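Local coordinates for protein putative beta-glucosidase (Bifidobacterium adolescentis, PDB 5WAB) that is a family 3 glycoside hydrolase with beta-glucosidase activity, cleaving glucose from beta-glucosides, at residues 207-220 against 235-248. Numbering follows the deposited sequence.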
# COMPACT_ATOMS: atom_id res chain seq x y z
N HIS A 207 7.89 -18.01 -13.36
CA HIS A 207 7.19 -17.90 -12.09
C HIS A 207 8.13 -17.35 -11.03
O HIS A 207 9.32 -17.68 -11.00
CB HIS A 207 6.64 -19.26 -11.65
CG HIS A 207 5.31 -19.60 -12.23
ND1 HIS A 207 4.15 -18.93 -11.90
CD2 HIS A 207 4.94 -20.56 -13.11
CE1 HIS A 207 3.13 -19.45 -12.55
NE2 HIS A 207 3.59 -20.45 -13.30
N SER A 208 7.60 -16.51 -10.14
CA SER A 208 8.46 -15.87 -9.15
C SER A 208 9.12 -16.90 -8.23
O SER A 208 10.27 -16.71 -7.82
CB SER A 208 7.66 -14.85 -8.33
OG SER A 208 7.06 -13.87 -9.18
N ALA A 209 8.42 -17.99 -7.92
CA ALA A 209 8.96 -19.01 -7.02
C ALA A 209 10.18 -19.70 -7.61
O ALA A 209 10.92 -20.36 -6.87
CB ALA A 209 7.88 -20.05 -6.70
N GLN A 210 10.42 -19.51 -8.90
CA GLN A 210 11.42 -20.23 -9.68
C GLN A 210 12.41 -19.26 -10.33
O GLN A 210 13.25 -19.69 -11.12
CB GLN A 210 10.68 -21.05 -10.73
CG GLN A 210 11.43 -22.11 -11.48
CD GLN A 210 10.47 -22.94 -12.29
OE1 GLN A 210 9.36 -23.22 -11.85
NE2 GLN A 210 10.87 -23.33 -13.49
N ASN A 211 12.32 -17.98 -10.00
CA ASN A 211 13.03 -16.91 -10.70
C ASN A 211 14.31 -16.61 -9.92
O ASN A 211 14.29 -15.86 -8.94
CB ASN A 211 12.14 -15.69 -10.82
CG ASN A 211 12.62 -14.70 -11.86
OD1 ASN A 211 13.81 -14.64 -12.19
ND2 ASN A 211 11.69 -13.90 -12.38
N ARG A 212 15.43 -17.19 -10.36
CA ARG A 212 16.69 -16.97 -9.65
C ARG A 212 17.15 -15.52 -9.77
O ARG A 212 17.70 -14.96 -8.81
CB ARG A 212 17.77 -17.91 -10.17
CG ARG A 212 19.10 -17.74 -9.48
CD ARG A 212 20.05 -18.86 -9.82
NE ARG A 212 21.37 -18.63 -9.24
CZ ARG A 212 21.70 -18.96 -7.99
NH1 ARG A 212 20.82 -19.53 -7.18
NH2 ARG A 212 22.93 -18.72 -7.55
N TRP A 213 16.94 -14.90 -10.93
CA TRP A 213 17.27 -13.49 -11.08
C TRP A 213 16.53 -12.65 -10.06
O TRP A 213 17.11 -11.77 -9.42
CB TRP A 213 16.95 -13.02 -12.50
CG TRP A 213 17.11 -11.55 -12.68
CD1 TRP A 213 18.28 -10.88 -12.86
CD2 TRP A 213 16.07 -10.57 -12.72
NE1 TRP A 213 18.04 -9.53 -13.00
CE2 TRP A 213 16.69 -9.32 -12.93
CE3 TRP A 213 14.68 -10.62 -12.61
CZ2 TRP A 213 15.96 -8.13 -13.02
CZ3 TRP A 213 13.96 -9.45 -12.70
CH2 TRP A 213 14.60 -8.22 -12.90
N LEU A 214 15.24 -12.93 -9.86
CA LEU A 214 14.44 -12.15 -8.93
C LEU A 214 14.86 -12.43 -7.49
O LEU A 214 15.21 -11.50 -6.75
CB LEU A 214 12.96 -12.45 -9.14
CG LEU A 214 11.96 -11.63 -8.34
CD1 LEU A 214 11.97 -10.18 -8.81
CD2 LEU A 214 10.56 -12.23 -8.45
N LEU A 215 14.87 -13.70 -7.09
CA LEU A 215 15.06 -14.07 -5.69
C LEU A 215 16.51 -14.04 -5.25
O LEU A 215 16.77 -13.99 -4.04
CB LEU A 215 14.49 -15.47 -5.44
CG LEU A 215 13.01 -15.73 -5.75
CD1 LEU A 215 12.61 -17.14 -5.30
CD2 LEU A 215 12.13 -14.68 -5.08
N THR A 216 17.47 -14.07 -6.17
CA THR A 216 18.88 -14.13 -5.80
C THR A 216 19.68 -12.98 -6.39
O THR A 216 20.29 -12.22 -5.64
CB THR A 216 19.49 -15.48 -6.22
OG1 THR A 216 18.76 -16.54 -5.59
CG2 THR A 216 20.96 -15.56 -5.79
N ASP A 217 19.67 -12.82 -7.72
CA ASP A 217 20.45 -11.75 -8.35
C ASP A 217 20.05 -10.38 -7.82
O ASP A 217 20.90 -9.60 -7.37
CB ASP A 217 20.28 -11.80 -9.87
CG ASP A 217 20.84 -13.07 -10.48
OD1 ASP A 217 21.38 -13.88 -9.72
OD2 ASP A 217 20.72 -13.25 -11.71
N VAL A 218 18.76 -10.06 -7.88
CA VAL A 218 18.28 -8.75 -7.43
C VAL A 218 18.16 -8.70 -5.92
O VAL A 218 18.81 -7.90 -5.25
CB VAL A 218 16.93 -8.42 -8.09
CG1 VAL A 218 16.34 -7.18 -7.45
CG2 VAL A 218 17.09 -8.23 -9.60
N LEU A 219 17.32 -9.58 -5.36
CA LEU A 219 16.92 -9.46 -3.97
C LEU A 219 18.12 -9.55 -3.03
O LEU A 219 18.27 -8.72 -2.12
CB LEU A 219 15.89 -10.54 -3.64
CG LEU A 219 15.32 -10.61 -2.23
CD1 LEU A 219 14.61 -9.31 -1.86
CD2 LEU A 219 14.38 -11.79 -2.10
N ARG A 220 19.01 -10.51 -3.25
CA ARG A 220 20.11 -10.76 -2.33
C ARG A 220 21.44 -10.18 -2.78
O ARG A 220 22.09 -9.47 -2.01
CB ARG A 220 20.26 -12.27 -2.10
CG ARG A 220 19.10 -12.89 -1.33
CD ARG A 220 19.23 -14.38 -1.30
NE ARG A 220 18.36 -15.00 -0.31
CZ ARG A 220 17.24 -15.64 -0.62
NH1 ARG A 220 16.84 -15.69 -1.89
NH2 ARG A 220 16.51 -16.20 0.33
N ALA A 235 2.35 -21.75 -4.88
CA ALA A 235 3.16 -21.09 -5.89
C ALA A 235 4.43 -21.86 -6.24
O ALA A 235 5.06 -21.57 -7.26
CB ALA A 235 3.54 -19.68 -5.44
N ASP A 236 4.83 -22.83 -5.41
CA ASP A 236 6.02 -23.63 -5.67
C ASP A 236 5.61 -24.81 -6.55
O ASP A 236 4.92 -25.72 -6.09
CB ASP A 236 6.64 -24.10 -4.35
CG ASP A 236 8.01 -24.74 -4.54
OD1 ASP A 236 8.33 -25.18 -5.66
OD2 ASP A 236 8.76 -24.80 -3.54
N HIS A 237 6.02 -24.78 -7.81
CA HIS A 237 5.64 -25.81 -8.77
C HIS A 237 6.73 -26.85 -8.99
O HIS A 237 6.42 -28.00 -9.32
CB HIS A 237 5.28 -25.18 -10.11
CG HIS A 237 4.09 -24.27 -10.04
ND1 HIS A 237 3.20 -24.30 -8.99
CD2 HIS A 237 3.68 -23.28 -10.86
CE1 HIS A 237 2.27 -23.38 -9.19
NE2 HIS A 237 2.54 -22.75 -10.31
N ASP A 238 8.00 -26.47 -8.84
CA ASP A 238 9.14 -27.36 -9.01
C ASP A 238 10.01 -27.22 -7.76
O ASP A 238 10.69 -26.21 -7.59
CB ASP A 238 9.94 -26.99 -10.27
CG ASP A 238 10.86 -28.10 -10.73
OD1 ASP A 238 11.35 -28.88 -9.88
OD2 ASP A 238 11.10 -28.19 -11.95
N ARG A 239 9.99 -28.25 -6.91
CA ARG A 239 10.72 -28.17 -5.64
C ARG A 239 12.19 -27.87 -5.86
O ARG A 239 12.76 -26.98 -5.21
CB ARG A 239 10.55 -29.47 -4.86
CG ARG A 239 9.18 -29.68 -4.24
CD ARG A 239 8.81 -28.58 -3.26
NE ARG A 239 9.84 -28.33 -2.25
CZ ARG A 239 9.97 -29.02 -1.12
NH1 ARG A 239 9.16 -30.02 -0.84
NH2 ARG A 239 10.94 -28.70 -0.26
N VAL A 240 12.83 -28.60 -6.78
CA VAL A 240 14.26 -28.41 -7.00
C VAL A 240 14.53 -27.05 -7.63
O VAL A 240 15.44 -26.32 -7.20
CB VAL A 240 14.82 -29.56 -7.86
CG1 VAL A 240 16.31 -29.37 -8.09
CG2 VAL A 240 14.55 -30.88 -7.20
N ALA A 241 13.74 -26.68 -8.64
CA ALA A 241 13.96 -25.40 -9.32
C ALA A 241 13.76 -24.23 -8.37
O ALA A 241 14.55 -23.27 -8.39
CB ALA A 241 13.04 -25.28 -10.52
N SER A 242 12.73 -24.28 -7.52
CA SER A 242 12.49 -23.19 -6.58
C SER A 242 13.63 -23.05 -5.59
O SER A 242 14.08 -21.93 -5.31
CB SER A 242 11.17 -23.41 -5.85
OG SER A 242 10.07 -23.35 -6.74
N LEU A 243 14.12 -24.16 -5.04
CA LEU A 243 15.21 -24.09 -4.08
C LEU A 243 16.46 -23.49 -4.72
O LEU A 243 17.14 -22.66 -4.11
CB LEU A 243 15.52 -25.47 -3.52
CG LEU A 243 16.40 -25.40 -2.27
CD1 LEU A 243 15.54 -25.33 -1.01
CD2 LEU A 243 17.39 -26.55 -2.21
N ASN A 244 16.77 -23.90 -5.95
CA ASN A 244 17.94 -23.37 -6.64
C ASN A 244 17.76 -21.89 -6.97
O ASN A 244 18.75 -21.16 -7.05
CB ASN A 244 18.22 -24.17 -7.91
CG ASN A 244 18.91 -25.49 -7.62
OD1 ASN A 244 19.59 -25.64 -6.61
ND2 ASN A 244 18.74 -26.46 -8.51
N ALA A 245 16.52 -21.44 -7.16
CA ALA A 245 16.30 -20.03 -7.44
C ALA A 245 16.47 -19.16 -6.21
O ALA A 245 16.70 -17.95 -6.35
CB ALA A 245 14.90 -19.83 -8.03
N GLY A 246 16.37 -19.73 -5.01
CA GLY A 246 16.51 -18.97 -3.79
C GLY A 246 15.28 -18.96 -2.91
O GLY A 246 15.20 -18.20 -1.94
N LEU A 247 14.32 -19.83 -3.21
CA LEU A 247 13.13 -19.99 -2.38
C LEU A 247 13.45 -20.91 -1.21
O LEU A 247 13.73 -22.10 -1.40
CB LEU A 247 11.98 -20.56 -3.20
CG LEU A 247 10.64 -20.52 -2.46
CD1 LEU A 247 9.89 -19.24 -2.80
CD2 LEU A 247 9.83 -21.76 -2.78
N ASN A 248 13.42 -20.36 0.00
CA ASN A 248 13.76 -21.17 1.17
C ASN A 248 12.65 -22.13 1.56
O ASN A 248 12.94 -23.24 2.02
CB ASN A 248 14.09 -20.27 2.35
CG ASN A 248 15.21 -19.30 2.04
OD1 ASN A 248 15.01 -18.33 1.31
ND2 ASN A 248 16.39 -19.57 2.58
O HOH W 1 9.40 -26.24 -14.13
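In the TIM-barrel-like N-terminal domain of this family 3 enzyme, the Schellman C-cap of helix 239-245 is gripped by the flank of helix 212-220, the two short axes running 17° from parallel. G246, the first residue past the helix, has positive phi, and the carbonyls of A245 and G246 take side-chain donors. T216 OG1 donates to A245 O (2.6 Å) from above the carbonyl plane, its hydroxyl set beside its own backbone N (chi1 -59°), while R212 CA brings its hydrogen almost straight to the same oxygen. The extended chain of R220 lays its guanidinium edge along the cap: NH1 bonds to G246 O at 3.0 Å and also, weakly, to L215 O, whereas NH2 reaches N248 OD1 (2.8 Å) in a weak, bent bond. A methionine in place of R220 would probably leave G246 O without this donor and cost N248 OD1 a weak one, while the bond from V229 N stays. Just before the N-terminus of helix 212-220, A245 CB presses on the backbone of Q210, 3.4 Å from Q210 C, and A209 CB lies 3.3 Å from A235 O. Farther out, the H237 ring turns its edge to one face of H207 in a T-shaped pair, centroids 4.8 Å apart, and H207 ND1 bonds to Y200 O. Toward the parallel sheet, L215 and R220 touch V229 of strand 228-230, and A209 and L247 pack on C198 of the adjacent parallel strand 195-198.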